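Matching sites in alkaline serine protease from Pseudoalteromonas sp., a protein that probably cleaves peptide bonds in proteins as a subtilisin-like serine protease of a cold-living Antarctic bacterium (PDB 1V6C (chain A, 1.80 Å), residues Gly66-Gly71 and Glu203-Thr208), and in its relative microbial serine proteinases; subtilisin from Bacillus subtilis (PDB 2GKO (chain B, 1.40 Å), residues Gly72-Gly77 and Ala231-Thr236). Structure 2 is superposed on structure 1 by the backbone atoms of these residues (RMSD 0.23 Å); each is numbered along its deposited sequence.

Structure 1 (1V6C).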
loop_
_atom_site.group_PDB
_atom_site.type_symbol
_atom_site.label_atom_id
_atom_site.label_comp_id
_atom_site.label_asym_id
_atom_site.label_seq_id
_atom_site.Cartn_x
_atom_site.Cartn_y
_atom_site.Cartn_z
ATOM N N GLY A 66 5.842 -9.487 1.701
ATOM C CA GLY A 66 7.155 -8.865 1.669
ATOM C C GLY A 66 7.552 -8.363 0.297
ATOM O O GLY A 66 8.307 -7.398 0.169
ATOM N N THR A 67 7.046 -9.020 -0.738
ATOM C CA THR A 67 7.360 -8.623 -2.099
ATOM C C THR A 67 6.626 -7.333 -2.457
ATOM O O THR A 67 7.176 -6.475 -3.143
ATOM C CB THR A 67 7.001 -9.751 -3.085
ATOM O OG1 THR A 67 7.835 -10.884 -2.809
ATOM C CG2 THR A 67 7.216 -9.309 -4.530
ATOM N N HIS A 68 5.396 -7.189 -1.968
ATOM C CA HIS A 68 4.605 -5.989 -2.226
ATOM C C HIS A 68 5.298 -4.821 -1.519
ATOM O O HIS A 68 5.491 -3.748 -2.093
ATOM C CB HIS A 68 3.174 -6.185 -1.702
ATOM C CG HIS A 68 2.198 -5.159 -2.190
ATOM N ND1 HIS A 68 2.115 -3.891 -1.655
ATOM C CD2 HIS A 68 1.271 -5.211 -3.179
ATOM C CE1 HIS A 68 1.179 -3.207 -2.290
ATOM N NE2 HIS A 68 0.652 -3.984 -3.220
ATOM N N VAL A 69 5.684 -5.046 -0.269
ATOM C CA VAL A 69 6.382 -4.037 0.516
ATOM C C VAL A 69 7.680 -3.623 -0.179
ATOM O O VAL A 69 7.986 -2.438 -0.291
ATOM C CB VAL A 69 6.709 -4.584 1.920
ATOM C CG1 VAL A 69 7.662 -3.648 2.652
ATOM C CG2 VAL A 69 5.413 -4.751 2.714
ATOM N N ALA A 70 8.437 -4.608 -0.652
ATOM C CA ALA A 70 9.703 -4.330 -1.325
ATOM C C ALA A 70 9.485 -3.529 -2.604
ATOM O O ALA A 70 10.277 -2.641 -2.938
ATOM C CB ALA A 70 10.418 -5.635 -1.639
ATOM N N GLY A 71 8.405 -3.841 -3.314
ATOM C CA GLY A 71 8.105 -3.134 -4.547
ATOM C C GLY A 71 7.834 -1.659 -4.310
ATOM O O GLY A 71 8.164 -0.817 -5.143
ATOM N N GLU A 203 -4.026 2.914 1.174
ATOM C CA GLU A 203 -5.274 2.387 0.629
ATOM C C GLU A 203 -5.112 2.280 -0.879
ATOM O O GLU A 203 -4.702 3.240 -1.532
ATOM C CB GLU A 203 -6.448 3.318 0.943
ATOM C CG GLU A 203 -7.784 2.910 0.306
ATOM C CD GLU A 203 -8.359 1.613 0.855
ATOM O OE1 GLU A 203 -7.989 1.214 1.979
ATOM O OE2 GLU A 203 -9.207 0.997 0.166
ATOM N N ALA A 204 -5.430 1.110 -1.421
ATOM C CA ALA A 204 -5.323 0.876 -2.856
ATOM C C ALA A 204 -3.908 1.190 -3.333
ATOM O O ALA A 204 -3.695 2.091 -4.149
ATOM C CB ALA A 204 -6.346 1.735 -3.604
ATOM N N ILE A 205 -2.947 0.432 -2.817
ATOM C CA ILE A 205 -1.545 0.603 -3.173
ATOM C C ILE A 205 -1.109 -0.481 -4.154
ATOM O O ILE A 205 -1.068 -1.663 -3.810
ATOM C CB ILE A 205 -0.645 0.522 -1.920
ATOM C CG1 ILE A 205 -1.100 1.556 -0.884
ATOM C CG2 ILE A 205 0.810 0.739 -2.302
ATOM C CD1 ILE A 205 -1.146 2.990 -1.412
ATOM N N LEU A 206 -0.793 -0.077 -5.380
ATOM C CA LEU A 206 -0.355 -1.027 -6.390
ATOM C C LEU A 206 1.138 -1.280 -6.246
ATOM O O LEU A 206 1.923 -0.339 -6.096
ATOM C CB LEU A 206 -0.648 -0.487 -7.796
ATOM C CG LEU A 206 -0.147 -1.339 -8.970
ATOM C CD1 LEU A 206 -0.823 -2.708 -8.969
ATOM C CD2 LEU A 206 -0.440 -0.602 -10.269
ATOM N N SER A 207 1.527 -2.551 -6.284
ATOM C CA SER A 207 2.934 -2.916 -6.181
ATOM C C SER A 207 3.166 -4.333 -6.690
ATOM O O SER A 207 2.234 -5.020 -7.115
ATOM C CB SER A 207 3.414 -2.807 -4.730
ATOM O OG SER A 207 4.817 -3.013 -4.636
ATOM N N THR A 208 4.422 -4.760 -6.634
ATOM C CA THR A 208 4.820 -6.091 -7.071
ATOM C C THR A 208 4.373 -7.170 -6.084
ATOM O O THR A 208 4.322 -6.933 -4.881
ATOM C CB THR A 208 6.352 -6.189 -7.168
ATOM O OG1 THR A 208 6.928 -5.744 -5.930
ATOM C CG2 THR A 208 6.885 -5.336 -8.311
#
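Helix segment 66-71 and strand 205-208 cross at 104° with their axes 6.0 Å apart, His68 CA lying nearest Thr208 CA. Helix 65-74 probably begins at the catalytic histidine, as in other subtilases; the strand pairs antiparallel with strand 362-365, and the contact is buried. Ser207 CB sits over the centre of the His68 ring, a CH-pi contact 3.3 Å from the centroid, while Ser207 OG gives a hydrogen bond to His68 O at 2.7 Å, in the carbonyl plane. His68 NE2 is hydrogen-bonded to Glu363 O and, weakly, to Ile205 O at the ring edge. Ile205 CG2, anti to the backbone N, rests 4.0 Å from His68 CE1. Thr208 OG1 donates to Thr67 O (2.9 Å) from above its plane; Gly71 N binds the same oxygen from the opposite face. Leu206 points away and touches Tyr362 and Tyr364.

Structure 2 (2GKO).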
loop_
_atom_site.group_PDB
_atom_site.type_symbol
_atom_site.label_atom_id
_atom_site.label_comp_id
_atom_site.label_asym_id
_atom_site.label_seq_id
_atom_site.Cartn_x
_atom_site.Cartn_y
_atom_site.Cartn_z
ATOM N N GLY B 72 5.675 -9.385 1.552
ATOM C CA GLY B 72 7.035 -8.920 1.537
ATOM C C GLY B 72 7.417 -8.386 0.163
ATOM O O GLY B 72 8.104 -7.384 0.060
ATOM N N THR B 73 6.977 -9.069 -0.891
ATOM C CA THR B 73 7.266 -8.621 -2.241
ATOM C C THR B 73 6.595 -7.273 -2.512
ATOM O O THR B 73 7.212 -6.390 -3.119
ATOM C CB THR B 73 6.855 -9.705 -3.261
ATOM O OG1 THR B 73 7.587 -10.920 -3.019
ATOM C CG2 THR B 73 7.254 -9.285 -4.680
ATOM N N HIS B 74 5.359 -7.127 -2.054
ATOM C CA HIS B 74 4.553 -5.907 -2.232
ATOM C C HIS B 74 5.234 -4.710 -1.547
ATOM O O HIS B 74 5.470 -3.647 -2.128
ATOM C CB HIS B 74 3.115 -6.172 -1.715
ATOM C CG HIS B 74 2.115 -5.176 -2.196
ATOM N ND1 HIS B 74 2.089 -3.884 -1.741
ATOM C CD2 HIS B 74 1.108 -5.281 -3.100
ATOM C CE1 HIS B 74 1.141 -3.217 -2.385
ATOM N NE2 HIS B 74 0.544 -4.037 -3.226
ATOM N N VAL B 75 5.606 -4.928 -0.297
ATOM C CA VAL B 75 6.296 -3.951 0.500
ATOM C C VAL B 75 7.625 -3.547 -0.114
ATOM O O VAL B 75 7.937 -2.365 -0.196
ATOM C CB VAL B 75 6.453 -4.542 1.939
ATOM C CG1 VAL B 75 7.390 -3.742 2.799
ATOM C CG2 VAL B 75 5.067 -4.647 2.583
ATOM N N ALA B 76 8.424 -4.536 -0.527
ATOM C CA ALA B 76 9.695 -4.252 -1.183
ATOM C C ALA B 76 9.510 -3.390 -2.441
ATOM O O ALA B 76 10.284 -2.453 -2.664
ATOM C CB ALA B 76 10.394 -5.518 -1.536
ATOM N N GLY B 77 8.451 -3.661 -3.189
ATOM C CA GLY B 77 8.177 -2.930 -4.420
ATOM C C GLY B 77 7.858 -1.467 -4.159
ATOM O O GLY B 77 8.303 -0.588 -4.904
ATOM N N ALA B 231 -3.578 3.030 1.243
ATOM C CA ALA B 231 -4.815 2.441 0.757
ATOM C C ALA B 231 -4.763 2.290 -0.764
ATOM O O ALA B 231 -4.318 3.203 -1.473
ATOM C CB ALA B 231 -6.043 3.305 1.187
ATOM N N ALA B 232 -5.208 1.144 -1.258
ATOM C CA ALA B 232 -5.272 0.847 -2.686
ATOM C C ALA B 232 -3.938 1.037 -3.379
ATOM O O ALA B 232 -3.852 1.738 -4.403
ATOM C CB ALA B 232 -6.348 1.679 -3.333
ATOM N N VAL B 233 -2.902 0.407 -2.819
ATOM C CA VAL B 233 -1.514 0.530 -3.294
ATOM C C VAL B 233 -1.165 -0.644 -4.215
ATOM O O VAL B 233 -1.219 -1.812 -3.827
ATOM C CB VAL B 233 -0.527 0.597 -2.117
ATOM C CG1 VAL B 233 0.921 0.550 -2.590
ATOM C CG2 VAL B 233 -0.774 1.839 -1.297
ATOM N N TYR B 234 -0.820 -0.305 -5.455
ATOM C CA TYR B 234 -0.424 -1.273 -6.469
ATOM C C TYR B 234 1.071 -1.442 -6.326
ATOM O O TYR B 234 1.813 -0.470 -6.238
ATOM C CB TYR B 234 -0.747 -0.707 -7.871
ATOM C CG TYR B 234 -0.313 -1.513 -9.071
ATOM C CD1 TYR B 234 -1.158 -2.451 -9.617
ATOM C CD2 TYR B 234 0.926 -1.307 -9.675
ATOM C CE1 TYR B 234 -0.803 -3.160 -10.757
ATOM C CE2 TYR B 234 1.307 -2.032 -10.800
ATOM C CZ TYR B 234 0.433 -2.937 -11.339
ATOM O OH TYR B 234 0.774 -3.677 -12.461
ATOM N N SER B 235 1.521 -2.688 -6.321
ATOM C CA SER B 235 2.936 -2.997 -6.233
ATOM C C SER B 235 3.176 -4.406 -6.719
ATOM O O SER B 235 2.284 -5.084 -7.190
ATOM C CB SER B 235 3.436 -2.836 -4.777
ATOM O OG SER B 235 4.861 -2.917 -4.668
ATOM N N THR B 236 4.436 -4.810 -6.648
ATOM C CA THR B 236 4.887 -6.145 -7.017
ATOM C C THR B 236 4.276 -7.244 -6.131
ATOM O O THR B 236 3.899 -6.996 -4.965
ATOM C CB THR B 236 6.427 -6.156 -6.926
ATOM O OG1 THR B 236 6.863 -5.592 -5.676
ATOM C CG2 THR B 236 7.048 -5.251 -7.996
#
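Helix segment 72-77 and strand 233-236 cross at 104° with their axes 6.1 Å apart, His74 CA lying nearest Thr236 CA. Ser235 CB sits over the centre of the His74 ring, a CH-pi contact 3.4 Å from the centroid, while Ser235 OG gives a hydrogen bond to His74 O at 2.7 Å, in the carbonyl plane. His74 NE2 makes weak hydrogen bonds to Val233 O, at the ring edge, and to Ala243 O. Val233 CG1, anti to the backbone N, rests 3.8 Å from His74 CE1. Thr236 OG1 donates to Thr73 O (2.7 Å) from above its plane; Gly77 N binds the same oxygen from the opposite face. Tyr234 points away from the helix: its ring lies nearly parallel to that of Tyr242, and its OH is hydrogen-bonded to Ser3 N.

Comparison
The helix-strand crossing is common to both, with CA atoms coinciding within the error and the side chains of Thr67(A), His68(A), Ser207(A) and Thr208(A) in the places of their counterparts. The hydrogen bonds Thr208(A) OG1 to Thr67(A) O and Ser207(A) OG to His68(A) O recur as Thr236(B) OG1 to Thr73(B) O and Ser235(B) OG to His74(B) O. Ile205(A) against Val233(B) touches the histidine. CG2 of Ile205(A) and CG1 of Val233(B) are 0.4 Å apart, and CG1 of Ile205(A) and CG2 of Val233(B) 0.6 Å apart, so the first atoms of both branches coincide: a methyl meets His68(A) or His74(B) from the same place and its packing is kept. At Leu206(A) against Tyr234(B) the CG atoms lie 0.3 Å apart after superposition, but CE1, CE2, CZ and OH of Tyr234(B), and CD2 of Leu206(A), have no counterpart; a ring and hydroxyl extend the side turned from the helix. At Glu203(A), CB is matched by that of Ala231(B), while CG and the carboxylate are absent.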